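Local coordinates for protein phosphoribosylformylglycinamidine synthase 2 (PDB 3VIU) that belongs to the PurM-like (AIR synthase-related) family and binds ADP and magnesium, at residues F163-A175 and Y527-M540. Sequence-based numbering, arbitrary orientation.
Sequences FHEGYRENPLVNA and YNESGGKRIPPTAM
Pro536 CD lies over one face of the Tyr167 ring, 3.8 Å from its centroid and 17° off the normal, a CH-pi contact offset toward the rim. At the ring's edge, in its plane, sit Asn170 O and Thr538 OG1. Tyrosine suits this buried place because Tyr167 OH donates to Thr538 OG1 at 2.6 Å; Thr538 OG1 in turn donates a hydrogen bond to Pro536 O, from above the carbonyl plane. The imidazole of His164 meets Pro536 CG obliquely; His164 ND1 accepts from Gly166 N at 2.8 Å, which probably helps hold the 3-10 segment 165-167. With no side chain, Gly166 lets the proline ring come close, and its carbonyl receives a CA-H...O contact from Ile535.

Lys533, fully extended with CG anti to the backbone N (chi1 -177°), brings NZ to Glu165 O (2.8 Å) and into a salt bridge with Glu169 OE1 (3.2 Å). A long pair with the Glu165 carboxylate completes a salt-bridge network that suits a lysine; Arg168 N reaches Glu165 O from the opposite face. Deeper in, Leu172 CD2 packs on Ile535 CD1 at 3.9 Å.

Strands 172-182 and 538-548 occupy equivalent places in two six-stranded sheets of the same strand order, their starts 22° from parallel. The two segments bring together the two PurM N-terminal-like domains, an arrangement recalling the subunit pairing of dimeric PurM relatives.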
loop_
_atom_site.group_PDB
_atom_site.type_symbol
_atom_site.label_atom_id
_atom_site.label_comp_id
_atom_site.label_asym_id
_atom_site.label_seq_id
_atom_site.Cartn_x
_atom_site.Cartn_y
_atom_site.Cartn_z
ATOM N N PHE A 163 -1.846 13.550 8.500
ATOM C CA PHE A 163 -1.427 13.853 9.859
ATOM C C PHE A 163 -2.637 13.718 10.774
ATOM O O PHE A 163 -3.710 14.249 10.473
ATOM C CB PHE A 163 -0.843 15.264 9.943
ATOM C CG PHE A 163 0.366 15.477 9.075
ATOM C CD1 PHE A 163 0.226 15.849 7.742
ATOM C CD2 PHE A 163 1.650 15.318 9.594
ATOM C CE1 PHE A 163 1.349 16.064 6.936
ATOM C CE2 PHE A 163 2.782 15.528 8.801
ATOM C CZ PHE A 163 2.633 15.904 7.467
ATOM N N HIS A 164 -2.468 13.011 11.891
ATOM C CA HIS A 164 -3.584 12.793 12.798
ATOM C C HIS A 164 -3.171 12.474 14.237
ATOM O O HIS A 164 -2.152 11.827 14.495
ATOM C CB HIS A 164 -4.468 11.668 12.225
ATOM C CG HIS A 164 -5.780 11.488 12.926
ATOM N ND1 HIS A 164 -5.895 10.862 14.150
ATOM C CD2 HIS A 164 -7.040 11.816 12.553
ATOM C CE1 HIS A 164 -7.169 10.809 14.498
ATOM N NE2 HIS A 164 -7.886 11.379 13.545
ATOM N N GLU A 165 -4.002 12.947 15.156
ATOM C CA GLU A 165 -3.843 12.786 16.595
ATOM C C GLU A 165 -3.623 11.338 17.021
ATOM O O GLU A 165 -2.781 11.059 17.876
ATOM C CB GLU A 165 -5.089 13.378 17.285
ATOM C CG GLU A 165 -5.427 12.867 18.678
ATOM C CD GLU A 165 -6.209 11.561 18.678
ATOM O OE1 GLU A 165 -7.225 11.461 17.957
ATOM O OE2 GLU A 165 -5.812 10.633 19.421
ATOM N N GLY A 166 -4.370 10.421 16.415
ATOM C CA GLY A 166 -4.250 9.019 16.773
ATOM C C GLY A 166 -2.939 8.332 16.417
ATOM O O GLY A 166 -2.715 7.181 16.797
ATOM N N TYR A 167 -2.064 9.027 15.702
ATOM C CA TYR A 167 -0.801 8.440 15.291
ATOM C C TYR A 167 0.387 9.026 16.035
ATOM O O TYR A 167 1.534 8.681 15.746
ATOM C CB TYR A 167 -0.595 8.637 13.782
ATOM C CG TYR A 167 -1.638 7.974 12.898
ATOM C CD1 TYR A 167 -1.740 6.584 12.814
ATOM C CD2 TYR A 167 -2.494 8.745 12.108
ATOM C CE1 TYR A 167 -2.671 5.979 11.957
ATOM C CE2 TYR A 167 -3.425 8.152 11.251
ATOM C CZ TYR A 167 -3.510 6.774 11.176
ATOM O OH TYR A 167 -4.420 6.211 10.311
ATOM N N ARG A 168 0.117 9.914 16.985
ATOM C CA ARG A 168 1.183 10.545 17.761
ATOM C C ARG A 168 2.175 9.510 18.315
ATOM O O ARG A 168 3.376 9.634 18.101
ATOM C CB ARG A 168 0.593 11.362 18.917
ATOM C CG ARG A 168 1.590 12.280 19.623
ATOM C CD ARG A 168 1.071 12.733 20.990
ATOM N NE ARG A 168 -0.341 13.115 20.948
ATOM C CZ ARG A 168 -0.808 14.176 20.299
ATOM N NH1 ARG A 168 -2.102 14.449 20.303
ATOM N NH2 ARG A 168 0.030 14.968 19.652
ATOM N N GLU A 169 1.671 8.493 19.011
ATOM C CA GLU A 169 2.529 7.455 19.596
ATOM C C GLU A 169 3.001 6.374 18.646
ATOM O O GLU A 169 4.118 5.877 18.768
ATOM C CB GLU A 169 1.834 6.776 20.777
ATOM C CG GLU A 169 2.037 7.498 22.077
ATOM C CD GLU A 169 1.655 8.947 21.970
ATOM O OE1 GLU A 169 0.490 9.228 21.611
ATOM O OE2 GLU A 169 2.519 9.807 22.239
ATOM N N ASN A 170 2.153 5.991 17.706
ATOM C CA ASN A 170 2.532 4.949 16.766
ATOM C C ASN A 170 2.371 5.404 15.323
ATOM O O ASN A 170 1.291 5.292 14.748
ATOM C CB ASN A 170 1.690 3.695 17.010
ATOM C CG ASN A 170 1.762 3.213 18.456
ATOM O OD1 ASN A 170 1.235 3.852 19.367
ATOM N ND2 ASN A 170 2.424 2.082 18.668
ATOM N N PRO A 171 3.445 5.937 14.718
ATOM C CA PRO A 171 3.332 6.379 13.331
ATOM C C PRO A 171 3.256 5.166 12.401
ATOM O O PRO A 171 3.559 4.037 12.805
ATOM C CB PRO A 171 4.604 7.203 13.135
ATOM C CG PRO A 171 5.588 6.486 14.003
ATOM C CD PRO A 171 4.784 6.235 15.257
ATOM N N LEU A 172 2.843 5.391 11.162
ATOM C CA LEU A 172 2.754 4.295 10.218
ATOM C C LEU A 172 3.557 4.581 8.967
ATOM O O LEU A 172 3.553 5.697 8.449
ATOM C CB LEU A 172 1.300 4.029 9.822
ATOM C CG LEU A 172 0.293 3.582 10.883
ATOM C CD1 LEU A 172 -1.026 3.283 10.198
ATOM C CD2 LEU A 172 0.796 2.349 11.618
ATOM N N VAL A 173 4.254 3.563 8.490
ATOM C CA VAL A 173 5.033 3.682 7.274
ATOM C C VAL A 173 4.851 2.397 6.482
ATOM O O VAL A 173 5.398 1.348 6.836
ATOM C CB VAL A 173 6.528 3.891 7.568
ATOM C CG1 VAL A 173 7.283 4.075 6.260
ATOM C CG2 VAL A 173 6.716 5.096 8.483
ATOM N N ASN A 174 4.049 2.477 5.428
ATOM C CA ASN A 174 3.795 1.327 4.567
ATOM C C ASN A 174 4.312 1.652 3.170
ATOM O O ASN A 174 4.155 2.777 2.683
ATOM C CB ASN A 174 2.296 1.028 4.502
ATOM C CG ASN A 174 1.774 0.341 5.757
ATOM O OD1 ASN A 174 2.157 0.684 6.883
ATOM N ND2 ASN A 174 0.876 -0.624 5.569
ATOM N N ALA A 175 4.940 0.681 2.523
ATOM C CA ALA A 175 5.452 0.911 1.183
ATOM C C ALA A 175 4.856 -0.093 0.210
ATOM O O ALA A 175 4.841 -1.299 0.462
ATOM C CB ALA A 175 6.970 0.818 1.171
ATOM N N TYR A 527 -0.817 -4.483 17.073
ATOM C CA TYR A 527 -0.167 -3.948 18.267
ATOM C C TYR A 527 0.353 -2.528 18.081
ATOM O O TYR A 527 1.326 -2.128 18.721
ATOM C CB TYR A 527 0.984 -4.869 18.701
ATOM C CG TYR A 527 0.517 -6.241 19.111
ATOM C CD1 TYR A 527 -0.061 -6.458 20.367
ATOM C CD2 TYR A 527 0.607 -7.316 18.231
ATOM C CE1 TYR A 527 -0.541 -7.716 20.736
ATOM C CE2 TYR A 527 0.132 -8.575 18.585
ATOM C CZ TYR A 527 -0.441 -8.770 19.838
ATOM O OH TYR A 527 -0.917 -10.015 20.180
ATOM N N ASN A 528 -0.286 -1.770 17.199
ATOM C CA ASN A 528 0.115 -0.387 16.983
ATOM C C ASN A 528 -0.659 0.476 17.966
ATOM O O ASN A 528 -1.647 1.110 17.612
ATOM C CB ASN A 528 -0.178 0.043 15.544
ATOM C CG ASN A 528 0.757 -0.609 14.549
ATOM O OD1 ASN A 528 1.940 -0.290 14.508
ATOM N ND2 ASN A 528 0.235 -1.540 13.753
ATOM N N GLU A 529 -0.214 0.459 19.217
ATOM C CA GLU A 529 -0.841 1.238 20.270
ATOM C C GLU A 529 0.094 1.303 21.463
ATOM O O GLU A 529 0.995 0.477 21.608
ATOM C CB GLU A 529 -2.175 0.607 20.703
ATOM C CG GLU A 529 -2.050 -0.675 21.519
ATOM C CD GLU A 529 -3.403 -1.216 21.985
ATOM O OE1 GLU A 529 -4.232 -1.560 21.119
ATOM O OE2 GLU A 529 -3.641 -1.297 23.211
ATOM N N SER A 530 -0.119 2.299 22.310
ATOM C CA SER A 530 0.679 2.457 23.511
ATOM C C SER A 530 -0.172 3.138 24.575
ATOM O O SER A 530 -0.884 4.107 24.295
ATOM C CB SER A 530 1.923 3.289 23.216
ATOM O OG SER A 530 1.566 4.599 22.832
ATOM N N GLY A 531 -0.112 2.610 25.794
ATOM C CA GLY A 531 -0.879 3.178 26.886
ATOM C C GLY A 531 -2.381 3.146 26.668
ATOM O O GLY A 531 -3.087 4.074 27.057
ATOM N N GLY A 532 -2.880 2.079 26.053
ATOM C CA GLY A 532 -4.309 1.988 25.821
ATOM C C GLY A 532 -4.791 2.883 24.690
ATOM O O GLY A 532 -5.986 2.922 24.397
ATOM N N LYS A 533 -3.879 3.622 24.064
ATOM C CA LYS A 533 -4.263 4.483 22.943
ATOM C C LYS A 533 -4.048 3.728 21.630
ATOM O O LYS A 533 -2.921 3.386 21.283
ATOM C CB LYS A 533 -3.434 5.770 22.928
ATOM C CG LYS A 533 -3.853 6.722 21.818
ATOM C CD LYS A 533 -2.947 7.931 21.733
ATOM C CE LYS A 533 -3.325 8.805 20.557
ATOM N NZ LYS A 533 -2.420 9.968 20.428
ATOM N N ARG A 534 -5.134 3.465 20.909
ATOM C CA ARG A 534 -5.055 2.736 19.643
ATOM C C ARG A 534 -5.037 3.690 18.456
ATOM O O ARG A 534 -5.726 4.707 18.468
ATOM C CB ARG A 534 -6.252 1.784 19.494
ATOM C CG ARG A 534 -6.499 0.866 20.687
ATOM C CD ARG A 534 -7.529 -0.209 20.371
ATOM N NE ARG A 534 -8.781 0.345 19.864
ATOM C CZ ARG A 534 -9.597 1.123 20.568
ATOM N NH1 ARG A 534 -10.714 1.585 20.021
ATOM N NH2 ARG A 534 -9.296 1.438 21.820
ATOM N N ILE A 535 -4.241 3.372 17.435
ATOM C CA ILE A 535 -4.188 4.215 16.242
ATOM C C ILE A 535 -5.517 4.034 15.536
ATOM O O ILE A 535 -6.213 3.056 15.768
ATOM C CB ILE A 535 -3.099 3.771 15.240
ATOM C CG1 ILE A 535 -3.384 2.336 14.789
ATOM C CG2 ILE A 535 -1.700 3.914 15.862
ATOM C CD1 ILE A 535 -2.476 1.836 13.705
ATOM N N PRO A 536 -5.903 4.990 14.683
ATOM C CA PRO A 536 -7.174 4.833 13.975
ATOM C C PRO A 536 -7.022 3.578 13.127
ATOM O O PRO A 536 -5.951 3.337 12.591
ATOM C CB PRO A 536 -7.238 6.085 13.103
ATOM C CG PRO A 536 -6.542 7.102 13.948
ATOM C CD PRO A 536 -5.333 6.329 14.453
ATOM N N PRO A 537 -8.068 2.749 13.021
ATOM C CA PRO A 537 -7.931 1.542 12.199
ATOM C C PRO A 537 -7.466 2.003 10.820
ATOM O O PRO A 537 -8.036 2.926 10.251
ATOM C CB PRO A 537 -9.342 0.970 12.189
ATOM C CG PRO A 537 -9.854 1.360 13.542
ATOM C CD PRO A 537 -9.388 2.799 13.669
ATOM N N THR A 538 -6.428 1.374 10.288
ATOM C CA THR A 538 -5.909 1.812 9.007
ATOM C C THR A 538 -5.705 0.722 7.963
ATOM O O THR A 538 -4.763 -0.070 8.038
ATOM C CB THR A 538 -4.575 2.563 9.203
ATOM O OG1 THR A 538 -4.785 3.682 10.065
ATOM C CG2 THR A 538 -4.048 3.074 7.878
ATOM N N ALA A 539 -6.597 0.690 6.982
ATOM C CA ALA A 539 -6.485 -0.267 5.898
ATOM C C ALA A 539 -6.032 0.528 4.678
ATOM O O ALA A 539 -6.837 1.192 4.019
ATOM C CB ALA A 539 -7.831 -0.935 5.631
HETATM N N MSE A 540 -4.737 0.479 4.395
HETATM C CA MSE A 540 -4.193 1.181 3.245
HETATM C C MSE A 540 -4.374 0.290 2.033
HETATM O O MSE A 540 -3.683 -0.708 1.861
HETATM C CB MSE A 540 -2.729 1.518 3.494
HETATM C CG MSE A 540 -2.583 2.538 4.610
HETATM SE SE MSE A 540 -0.843 2.554 5.458
HETATM C CE MSE A 540 -0.842 4.402 6.075
HETATM O O HOH W 1 3.446 1.215 15.854
#